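Fructuronate-tagaturonate epimerase UxaE from Cohnella laeviribosi in complex with 1 glycerol (PDB 6IL9) probably interconverts D-fructuronate and D-tagaturonate by epimerisation, on a zinc-bearing TIM-barrel scaffold. Local coordinates at residues A[56-60]-A[61-65]; A[330-333]-A[334-338]; A[357-360]-A[361-365]. All coordinates share one frame; numbering follows the deposited sequence.

Contact 1 of 3, residues A[56-60]-A[61-65]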
ATOM      1  N   GLY A  56      -3.579 -13.636  28.624  1.00 29.63           N
ATOM      2  CA  GLY A  56      -2.931 -12.561  29.341  1.00 26.83           C
ATOM      3  C   GLY A  56      -2.701 -12.944  30.785  1.00 32.05           C
ATOM      4  O   GLY A  56      -2.914 -14.090  31.182  1.00 34.01           O
ATOM      5  N   GLU A  57      -2.253 -11.965  31.564  1.00 32.12           N
ATOM      6  CA  GLU A  57      -2.028 -12.136  32.994  1.00 34.57           C
ATOM      7  C   GLU A  57      -3.185 -11.540  33.781  1.00 35.99           C
ATOM      8  O   GLU A  57      -3.662 -10.445  33.466  1.00 34.65           O
ATOM      9  CB  GLU A  57      -0.717 -11.481  33.421  1.00 33.65           C
ATOM     10  CG  GLU A  57       0.453 -11.902  32.581  1.00 37.46           C
ATOM     11  CD  GLU A  57       1.684 -12.182  33.404  1.00 46.21           C
ATOM     12  OE1 GLU A  57       2.771 -11.706  33.018  1.00 52.99           O
ATOM     13  OE2 GLU A  57       1.566 -12.881  34.434  1.00 47.07           O
ATOM     14  N   GLU A  58      -3.618 -12.256  34.818  1.00 33.68           N
ATOM     15  CA  GLU A  58      -4.824 -11.928  35.567  1.00 37.82           C
ATOM     16  C   GLU A  58      -4.466 -11.450  36.969  1.00 39.60           C
ATOM     17  O   GLU A  58      -3.682 -12.099  37.666  1.00 38.34           O
ATOM     18  CB  GLU A  58      -5.755 -13.138  35.662  1.00 39.78           C
ATOM     19  CG  GLU A  58      -6.499 -13.475  34.386  1.00 41.15           C
ATOM     20  CD  GLU A  58      -7.499 -14.606  34.583  1.00 43.44           C
ATOM     21  OE1 GLU A  58      -7.217 -15.733  34.121  1.00 46.71           O
ATOM     22  OE2 GLU A  58      -8.566 -14.366  35.196  1.00 41.33           O
ATOM     23  N   ALA A  59      -5.051 -10.324  37.375  1.00 39.22           N
ATOM     24  CA  ALA A  59      -4.938  -9.818  38.738  1.00 43.52           C
ATOM     25  C   ALA A  59      -6.159  -8.954  39.012  1.00 46.47           C
ATOM     26  O   ALA A  59      -6.586  -8.192  38.141  1.00 44.65           O
ATOM     27  CB  ALA A  59      -3.645  -9.022  38.951  1.00 42.38           C
ATOM     28  N   ASP A  60      -6.695  -9.059  40.224  1.00 51.28           N
ATOM     29  CA  ASP A  60      -8.096  -8.684  40.510  1.00 53.37           C
ATOM     30  C   ASP A  60      -8.948  -9.622  39.649  1.00 51.68           C
ATOM     31  O   ASP A  60      -8.653 -10.825  39.573  1.00 56.54           O
ATOM     32  CB  ASP A  60      -8.361  -7.198  40.281  1.00 53.62           C
ATOM     33  CG  ASP A  60      -7.427  -6.301  41.068  1.00 58.19           C
ATOM     34  OD1 ASP A  60      -6.195  -6.501  40.995  1.00 60.36           O
ATOM     35  OD2 ASP A  60      -7.926  -5.385  41.756  1.00 63.07           O
ATOM     36  N   GLY A  61      -9.992  -9.122  38.998  1.00 49.49           N
ATOM     37  CA  GLY A  61     -10.668  -9.887  37.967  1.00 48.13           C
ATOM     38  C   GLY A  61     -10.358  -9.294  36.607  1.00 44.48           C
ATOM     39  O   GLY A  61     -11.238  -9.181  35.747  1.00 42.83           O
ATOM     40  N   VAL A  62      -9.099  -8.908  36.411  1.00 41.56           N
ATOM     41  CA  VAL A  62      -8.662  -8.130  35.258  1.00 35.32           C
ATOM     42  C   VAL A  62      -7.550  -8.897  34.553  1.00 35.47           C
ATOM     43  O   VAL A  62      -6.633  -9.408  35.204  1.00 34.98           O
ATOM     44  CB  VAL A  62      -8.177  -6.731  35.682  1.00 39.57           C
ATOM     45  CG1 VAL A  62      -7.532  -6.020  34.526  1.00 28.98           C
ATOM     46  CG2 VAL A  62      -9.331  -5.915  36.238  1.00 42.46           C
ATOM     47  N   LYS A  63      -7.631  -8.975  33.225  1.00 33.29           N
ATOM     48  CA  LYS A  63      -6.642  -9.673  32.416  1.00 29.98           C
ATOM     49  C   LYS A  63      -5.906  -8.663  31.547  1.00 27.77           C
ATOM     50  O   LYS A  63      -6.539  -7.903  30.808  1.00 26.29           O
ATOM     51  CB  LYS A  63      -7.299 -10.751  31.545  1.00 27.57           C
ATOM     52  CG  LYS A  63      -6.305 -11.645  30.843  1.00 27.73           C
ATOM     53  CD  LYS A  63      -6.987 -12.697  29.968  1.00 32.03           C
ATOM     54  CE  LYS A  63      -7.613 -13.799  30.818  1.00 34.15           C
ATOM     55  NZ  LYS A  63      -7.946 -15.003  30.011  1.00 32.65           N
ATOM     56  N   LEU A  64      -4.576  -8.651  31.656  1.00 26.26           N
ATOM     57  CA  LEU A  64      -3.705  -7.783  30.872  1.00 26.82           C
ATOM     58  C   LEU A  64      -3.083  -8.594  29.742  1.00 24.55           C
ATOM     59  O   LEU A  64      -2.375  -9.574  29.996  1.00 27.53           O
ATOM     60  CB  LEU A  64      -2.613  -7.188  31.757  1.00 28.80           C
ATOM     61  CG  LEU A  64      -1.641  -6.227  31.078  1.00 25.80           C
ATOM     62  CD1 LEU A  64      -2.374  -4.934  30.774  1.00 25.49           C
ATOM     63  CD2 LEU A  64      -0.436  -5.973  31.975  1.00 27.66           C
ATOM     64  N   CYS A  65      -3.317  -8.171  28.498  1.00 25.44           N
ATOM     65  CA  CYS A  65      -2.983  -8.976  27.330  1.00 22.76           C
ATOM     66  C   CYS A  65      -2.092  -8.206  26.373  1.00 22.22           C
ATOM     67  O   CYS A  65      -2.336  -7.028  26.092  1.00 23.80           O
ATOM     68  CB  CYS A  65      -4.241  -9.412  26.561  1.00 24.70           C
ATOM     69  SG  CYS A  65      -5.575 -10.035  27.596  1.00 27.45           S
TER
HETATM   70  O   HOH W   1      -4.897 -16.072  29.939  1.00 34.51           O
HETATM   71  O   HOH W   2      -8.296 -17.009  31.959  1.00 38.73           O
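G56 packs against the side chain of K63, its CA 3.8 Å from K63 CG, where the hairpin of strands 57-59 and 62-66 opens. A CB on G56 would collide with L64 O and with C65 SG, so there is no room for one. E57 forms a hydrogen-bonded antiparallel pair with L64: L64 N reaches E57 O at 2.7 Å, nearly straight at 171°, and E57 N returns a bond to L64 O. E58 faces K63 in a non-hydrogen-bonded pair, and the two side chains cross obliquely, E58 CG meeting K63 CE at 3.8 Å. K63 runs past G56, its CG trans to the main-chain nitrogen (chi1 -171°) and its chain bent at chi3, which lifts NZ beside E58. The charges stop short of a salt bridge, E58 OE1 lying 4.2 Å from K63 NZ; a water accepts from NZ and donates to OE1. A second water takes a hydrogen bond from G56 N; Y51 O, L54 O and the two waters lie round NZ and share its three protons, while Y51 OH holds E58 OE2. A methionine at K63 would probably leave the carbonyls of Y51 and L54 without the amine and break the water link to E58. A59 closes the hairpin with V62, A59 N donating to V62 O at 2.8 Å and V62 N donating back to A59 O, and D60 and G61 fill the corners of a type II' turn. Strand 57-59 forms one margin of the five-stranded antiparallel sheet: strand 62-66 pairs onward with 39-45, and helix 2-12 covers the face bearing E57, A59 and L64.

Contact 2 of 3, residues A[330-333]-A[334-338]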
ATOM      1  N   ALA A 330      -9.171   7.028 -17.813  1.00 14.86           N
ATOM      2  CA  ALA A 330     -10.327   7.079 -16.919  1.00 15.24           C
ATOM      3  C   ALA A 330     -11.604   6.688 -17.644  1.00 13.83           C
ATOM      4  O   ALA A 330     -12.494   6.064 -17.053  1.00 15.13           O
ATOM      5  CB  ALA A 330     -10.485   8.480 -16.326  1.00 15.45           C
ATOM      6  N   ALA A 331     -11.722   7.066 -18.920  1.00 13.11           N
ATOM      7  CA  ALA A 331     -12.900   6.700 -19.700  1.00 15.01           C
ATOM      8  C   ALA A 331     -12.956   5.195 -19.936  1.00 15.88           C
ATOM      9  O   ALA A 331     -14.043   4.599 -19.933  1.00 17.10           O
ATOM     10  CB  ALA A 331     -12.900   7.457 -21.034  1.00 16.93           C
ATOM     11  N   ILE A 332     -11.797   4.575 -20.162  1.00 13.86           N
ATOM     12  CA  ILE A 332     -11.743   3.123 -20.338  1.00 15.78           C
ATOM     13  C   ILE A 332     -12.183   2.415 -19.066  1.00 15.13           C
ATOM     14  O   ILE A 332     -12.975   1.466 -19.105  1.00 16.30           O
ATOM     15  CB  ILE A 332     -10.328   2.690 -20.755  1.00 14.92           C
ATOM     16  CG1 ILE A 332     -10.003   3.245 -22.139  1.00 16.95           C
ATOM     17  CG2 ILE A 332     -10.204   1.149 -20.708  1.00 15.90           C
ATOM     18  CD1 ILE A 332      -8.498   3.273 -22.419  1.00 19.36           C
ATOM     19  N   ALA A 333     -11.658   2.853 -17.920  1.00 11.98           N
ATOM     20  CA  ALA A 333     -12.086   2.287 -16.644  1.00 13.98           C
ATOM     21  C   ALA A 333     -13.597   2.410 -16.457  1.00 15.18           C
ATOM     22  O   ALA A 333     -14.248   1.471 -15.993  1.00 16.04           O
ATOM     23  CB  ALA A 333     -11.357   2.973 -15.494  1.00 15.28           C
ATOM     24  N   ASP A 334     -14.163   3.565 -16.799  1.00 13.19           N
ATOM     25  CA  ASP A 334     -15.603   3.764 -16.637  1.00 13.70           C
ATOM     26  C   ASP A 334     -16.379   2.834 -17.561  1.00 13.96           C
ATOM     27  O   ASP A 334     -17.404   2.266 -17.169  1.00 16.85           O
ATOM     28  CB  ASP A 334     -15.972   5.225 -16.926  1.00 14.76           C
ATOM     29  CG  ASP A 334     -15.588   6.182 -15.786  1.00 16.39           C
ATOM     30  OD1 ASP A 334     -15.271   5.720 -14.668  1.00 18.24           O
ATOM     31  OD2 ASP A 334     -15.603   7.412 -16.015  1.00 18.89           O
ATOM     32  N   ARG A 335     -15.893   2.665 -18.788  1.00 13.69           N
ATOM     33  CA  ARG A 335     -16.564   1.802 -19.755  1.00 15.53           C
ATOM     34  C   ARG A 335     -16.711   0.383 -19.221  1.00 16.84           C
ATOM     35  O   ARG A 335     -17.780  -0.227 -19.343  1.00 17.49           O
ATOM     36  CB  ARG A 335     -15.779   1.818 -21.070  1.00 18.66           C
ATOM     37  CG  ARG A 335     -15.875   0.545 -21.928  1.00 25.15           C
ATOM     38  CD  ARG A 335     -17.129   0.491 -22.755  1.00 30.02           C
ATOM     39  NE  ARG A 335     -17.183  -0.721 -23.588  1.00 28.72           N
ATOM     40  CZ  ARG A 335     -17.583  -1.921 -23.158  1.00 25.29           C
ATOM     41  NH1 ARG A 335     -17.960  -2.087 -21.906  1.00 22.87           N
ATOM     42  NH2 ARG A 335     -17.601  -2.961 -23.990  1.00 31.08           N
ATOM     43  N   PHE A 336     -15.656  -0.147 -18.604  1.00 15.63           N
ATOM     44  CA  PHE A 336     -15.618  -1.545 -18.199  1.00 14.39           C
ATOM     45  C   PHE A 336     -15.949  -1.762 -16.725  1.00 17.19           C
ATOM     46  O   PHE A 336     -16.176  -2.916 -16.326  1.00 19.36           O
ATOM     47  CB  PHE A 336     -14.239  -2.141 -18.514  1.00 16.64           C
ATOM     48  CG  PHE A 336     -13.977  -2.291 -19.985  1.00 18.94           C
ATOM     49  CD1 PHE A 336     -14.745  -3.154 -20.747  1.00 16.82           C
ATOM     50  CD2 PHE A 336     -12.984  -1.555 -20.610  1.00 18.07           C
ATOM     51  CE1 PHE A 336     -14.524  -3.293 -22.119  1.00 18.97           C
ATOM     52  CE2 PHE A 336     -12.753  -1.688 -21.968  1.00 20.62           C
ATOM     53  CZ  PHE A 336     -13.530  -2.559 -22.728  1.00 19.73           C
ATOM     54  N   GLY A 337     -15.956  -0.704 -15.906  1.00 14.65           N
ATOM     55  CA  GLY A 337     -16.501  -0.752 -14.563  1.00 15.65           C
ATOM     56  C   GLY A 337     -15.480  -0.765 -13.438  1.00 13.75           C
ATOM     57  O   GLY A 337     -15.860  -0.539 -12.284  1.00 15.50           O
ATOM     58  N   TYR A 338     -14.211  -1.070 -13.719  1.00 14.85           N
ATOM     59  CA  TYR A 338     -13.206  -1.089 -12.666  1.00 15.40           C
ATOM     60  C   TYR A 338     -12.676   0.328 -12.454  1.00 16.81           C
ATOM     61  O   TYR A 338     -13.054   1.267 -13.160  1.00 17.23           O
ATOM     62  CB  TYR A 338     -12.081  -2.071 -13.024  1.00 13.64           C
ATOM     63  CG  TYR A 338     -11.440  -1.772 -14.355  1.00 15.02           C
ATOM     64  CD1 TYR A 338     -10.438  -0.806 -14.470  1.00 15.04           C
ATOM     65  CD2 TYR A 338     -11.835  -2.454 -15.506  1.00 14.77           C
ATOM     66  CE1 TYR A 338      -9.871  -0.519 -15.697  1.00 15.94           C
ATOM     67  CE2 TYR A 338     -11.259  -2.183 -16.726  1.00 17.55           C
ATOM     68  CZ  TYR A 338     -10.284  -1.208 -16.812  1.00 14.28           C
ATOM     69  OH  TYR A 338      -9.727  -0.941 -18.039  1.00 17.49           O
TER
HETATM   70  O   HOH W   3     -12.595   6.435 -14.157  1.00 15.54           O
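A333 O receives two backbone N-H groups at the C-terminal end of helix 319-336, in a beta-alpha-beta unit of the TIM barrel: G337 N at 2.8 Å, and F336 N in a weak bond at 3.4 Å. The first closes the last i to i+4 turn, before G337 takes a positive phi (106°) that would jam a CB against the preceding carbonyl. The chain then turns back, and the Y338 ring folds back against A333. A333 CA sits over one face of that ring, 4.1 Å from its centroid in a CH-pi contact, with A333 CB also resting on CE1. Y338 has its CG lodged between backbone N and carbonyl carbon (chi1 56°), a torsion that swings the ring back along the helix and sets OH 3.4 Å from I332 CG2; H284 takes part in a hydrogen bond with this hydroxyl. The same I332 methyl meets the F336 ring at its edge, in the ring plane, at CD2. Over one face of F336 lies R335 CG, and the bent arginine chain then lays its guanidinium over F336 CE1. I332, F336 and Y338 together pack toward helix 281-293. On another side of the helix, D334 OD1 forms a salt bridge with R362, in the turn before strand 363-367. A water bridges this last turn, donating to D334 OD1 at 2.8 Å and to A330 O at 2.9 Å.

Contact 3 of 3, residues A[357-360]-A[361-365]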
ATOM      1  N   ARG A 357     -10.810  14.435 -10.420  1.00 14.90           N
ATOM      2  CA  ARG A 357     -11.766  14.973 -11.377  1.00 14.53           C
ATOM      3  C   ARG A 357     -12.106  13.953 -12.462  1.00 14.83           C
ATOM      4  O   ARG A 357     -13.282  13.718 -12.754  1.00 17.07           O
ATOM      5  CB  ARG A 357     -11.220  16.261 -11.994  1.00 19.81           C
ATOM      6  CG  ARG A 357     -12.280  17.071 -12.705  1.00 28.11           C
ATOM      7  CD  ARG A 357     -11.790  17.672 -14.006  1.00 31.96           C
ATOM      8  NE  ARG A 357     -10.539  18.410 -13.872  1.00 29.98           N
ATOM      9  CZ  ARG A 357      -9.910  18.975 -14.901  1.00 37.12           C
ATOM     10  NH1 ARG A 357     -10.437  18.893 -16.119  1.00 36.75           N
ATOM     11  NH2 ARG A 357      -8.768  19.627 -14.717  1.00 33.53           N
ATOM     12  N   TYR A 358     -11.095  13.329 -13.068  1.00 14.22           N
ATOM     13  CA  TYR A 358     -11.384  12.470 -14.210  1.00 14.61           C
ATOM     14  C   TYR A 358     -11.996  11.129 -13.821  1.00 16.62           C
ATOM     15  O   TYR A 358     -12.680  10.525 -14.656  1.00 17.16           O
ATOM     16  CB  TYR A 358     -10.118  12.260 -15.036  1.00 14.48           C
ATOM     17  CG  TYR A 358      -9.865  13.441 -15.949  1.00 14.11           C
ATOM     18  CD1 TYR A 358     -10.494  13.522 -17.186  1.00 17.21           C
ATOM     19  CD2 TYR A 358      -9.015  14.477 -15.567  1.00 17.54           C
ATOM     20  CE1 TYR A 358     -10.284  14.608 -18.033  1.00 17.95           C
ATOM     21  CE2 TYR A 358      -8.797  15.569 -16.406  1.00 17.56           C
ATOM     22  CZ  TYR A 358      -9.440  15.622 -17.641  1.00 20.68           C
ATOM     23  OH  TYR A 358      -9.236  16.695 -18.489  1.00 19.28           O
ATOM     24  N   THR A 359     -11.780  10.658 -12.589  1.00 15.72           N
ATOM     25  CA  THR A 359     -12.406   9.430 -12.097  1.00 16.89           C
ATOM     26  C   THR A 359     -13.697   9.702 -11.331  1.00 17.18           C
ATOM     27  O   THR A 359     -14.326   8.754 -10.839  1.00 15.49           O
ATOM     28  CB  THR A 359     -11.444   8.639 -11.189  1.00 15.72           C
ATOM     29  OG1 THR A 359     -11.192   9.377  -9.981  1.00 15.43           O
ATOM     30  CG2 THR A 359     -10.126   8.342 -11.894  1.00 16.15           C
ATOM     31  N   ASN A 360     -14.110  10.966 -11.234  1.00 16.52           N
ATOM     32  CA  ASN A 360     -15.280  11.348 -10.436  1.00 18.11           C
ATOM     33  C   ASN A 360     -15.164  10.797  -9.021  1.00 17.45           C
ATOM     34  O   ASN A 360     -16.139  10.335  -8.421  1.00 18.43           O
ATOM     35  CB  ASN A 360     -16.577  10.890 -11.116  1.00 20.86           C
ATOM     36  CG  ASN A 360     -17.814  11.550 -10.534  1.00 30.13           C
ATOM     37  OD1 ASN A 360     -17.747  12.639  -9.961  1.00 30.86           O
ATOM     38  ND2 ASN A 360     -18.958  10.889 -10.690  1.00 30.34           N
ATOM     39  N   GLY A 361     -13.944  10.829  -8.480  1.00 15.29           N
ATOM     40  CA  GLY A 361     -13.736  10.401  -7.112  1.00 16.20           C
ATOM     41  C   GLY A 361     -13.688   8.905  -6.903  1.00 17.34           C
ATOM     42  O   GLY A 361     -13.650   8.456  -5.748  1.00 19.20           O
ATOM     43  N   ARG A 362     -13.688   8.119  -7.978  1.00 13.51           N
ATOM     44  CA  ARG A 362     -13.737   6.657  -7.921  1.00 13.20           C
ATOM     45  C   ARG A 362     -12.381   6.099  -8.352  1.00 14.72           C
ATOM     46  O   ARG A 362     -12.154   5.812  -9.529  1.00 15.43           O
ATOM     47  CB  ARG A 362     -14.842   6.138  -8.831  1.00 14.06           C
ATOM     48  CG  ARG A 362     -15.138   4.670  -8.660  1.00 15.34           C
ATOM     49  CD  ARG A 362     -16.245   4.262  -9.614  1.00 16.53           C
ATOM     50  NE  ARG A 362     -15.819   4.266 -11.015  1.00 16.14           N
ATOM     51  CZ  ARG A 362     -15.415   3.180 -11.665  1.00 16.75           C
ATOM     52  NH1 ARG A 362     -15.356   2.012 -11.025  1.00 15.64           N
ATOM     53  NH2 ARG A 362     -15.062   3.264 -12.943  1.00 15.19           N
ATOM     54  N   PHE A 363     -11.484   5.935  -7.391  1.00 14.02           N
ATOM     55  CA  PHE A 363     -10.100   5.604  -7.688  1.00 13.01           C
ATOM     56  C   PHE A 363      -9.562   4.740  -6.566  1.00 13.21           C
ATOM     57  O   PHE A 363     -10.182   4.601  -5.511  1.00 13.21           O
ATOM     58  CB  PHE A 363      -9.246   6.880  -7.823  1.00 14.88           C
ATOM     59  CG  PHE A 363      -9.330   7.792  -6.606  1.00 14.57           C
ATOM     60  CD1 PHE A 363      -8.717   7.450  -5.403  1.00 15.78           C
ATOM     61  CD2 PHE A 363     -10.023   8.995  -6.674  1.00 15.34           C
ATOM     62  CE1 PHE A 363      -8.817   8.281  -4.283  1.00 16.42           C
ATOM     63  CE2 PHE A 363     -10.119   9.843  -5.554  1.00 14.80           C
ATOM     64  CZ  PHE A 363      -9.518   9.490  -4.364  1.00 16.44           C
ATOM     65  N   HIS A 364      -8.383   4.174  -6.808  1.00 15.49           N
ATOM     66  CA  HIS A 364      -7.518   3.667  -5.757  1.00 12.81           C
ATOM     67  C   HIS A 364      -6.175   4.373  -5.876  1.00 13.85           C
ATOM     68  O   HIS A 364      -5.628   4.481  -6.975  1.00 15.78           O
ATOM     69  CB  HIS A 364      -7.321   2.150  -5.866  1.00 14.57           C
ATOM     70  CG  HIS A 364      -6.609   1.568  -4.691  1.00 15.50           C
ATOM     71  ND1 HIS A 364      -7.132   1.615  -3.420  1.00 18.25           N
ATOM     72  CD2 HIS A 364      -5.402   0.958  -4.581  1.00 16.65           C
ATOM     73  CE1 HIS A 364      -6.290   1.049  -2.574  1.00 16.35           C
ATOM     74  NE2 HIS A 364      -5.231   0.641  -3.252  1.00 16.15           N
ATOM     75  N   VAL A 365      -5.651   4.854  -4.748  1.00 15.61           N
ATOM     76  CA  VAL A 365      -4.309   5.427  -4.682  1.00 15.16           C
ATOM     77  C   VAL A 365      -3.536   4.668  -3.614  1.00 14.64           C
ATOM     78  O   VAL A 365      -4.055   4.464  -2.513  1.00 14.46           O
ATOM     79  CB  VAL A 365      -4.351   6.930  -4.358  1.00 16.75           C
ATOM     80  CG1 VAL A 365      -2.943   7.464  -4.111  1.00 16.58           C
ATOM     81  CG2 VAL A 365      -5.034   7.704  -5.489  1.00 19.36           C
TER
HETATM   82  O   HOH W   4     -15.687   6.927 -12.175  1.00 20.72           O
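T359 turns OG1 into the space between its own N and carbonyl carbon (chi1 67°), and F363 places CG likewise (chi1 55°), which brings the hydroxyl to the edge of the phenyl ring. This happens where helix 349-358 ends in a Schellman motif and leads into barrel strand 363-367. OG1 lies in the ring plane, 3.5 Å from F363 CD2, while the hydroxyl has its hydrogen bond with V355 O in the last helical turn. T359 CB also packs on R362 O at 3.4 Å. The connection is a type I' turn from T359 to R362, with N360 and G361 both at positive phi; a CB on G361 would strike N360 O. R362 N closes the turn on T359 O at 3.0 Å, coming from well above the carbonyl plane, 64° out of it, rather than along a lone pair. Its side chain leaves the turn, and the guanidinium reaches K89 O and G337 O through NH1. These bonds help fix its rotation and join the turn to the C-terminal end of helix 319-336. I116, L487 and V489 pack against the F363 ring. A water in the plane of the guanidinium, at its edge, sits between the side chain and the turn: it accepts from R362 NE at 2.9 Å and lies 2.6 Å from T359 O.

From the N terminus, contact 1 comes first: residues 56-65 close a tight hairpin in the small antiparallel sheet, its centre 53 Å from that of contact 2 and on the opposite side of the chain's centre. Contacts 2 and 3 follow in series, without nesting or crossing. Contact 2 closes the end of helix 319-336 and leads into strand 339-342; contact 3 then closes the turn from helix 349-358 into strand 363-367, the eighth barrel strand. These two touch, with centres 11 Å apart. R362 reaches back to D334 and G337, and more weakly to Y338 O, and A330 packs on Y358, tying two successive helix-to-strand connections together.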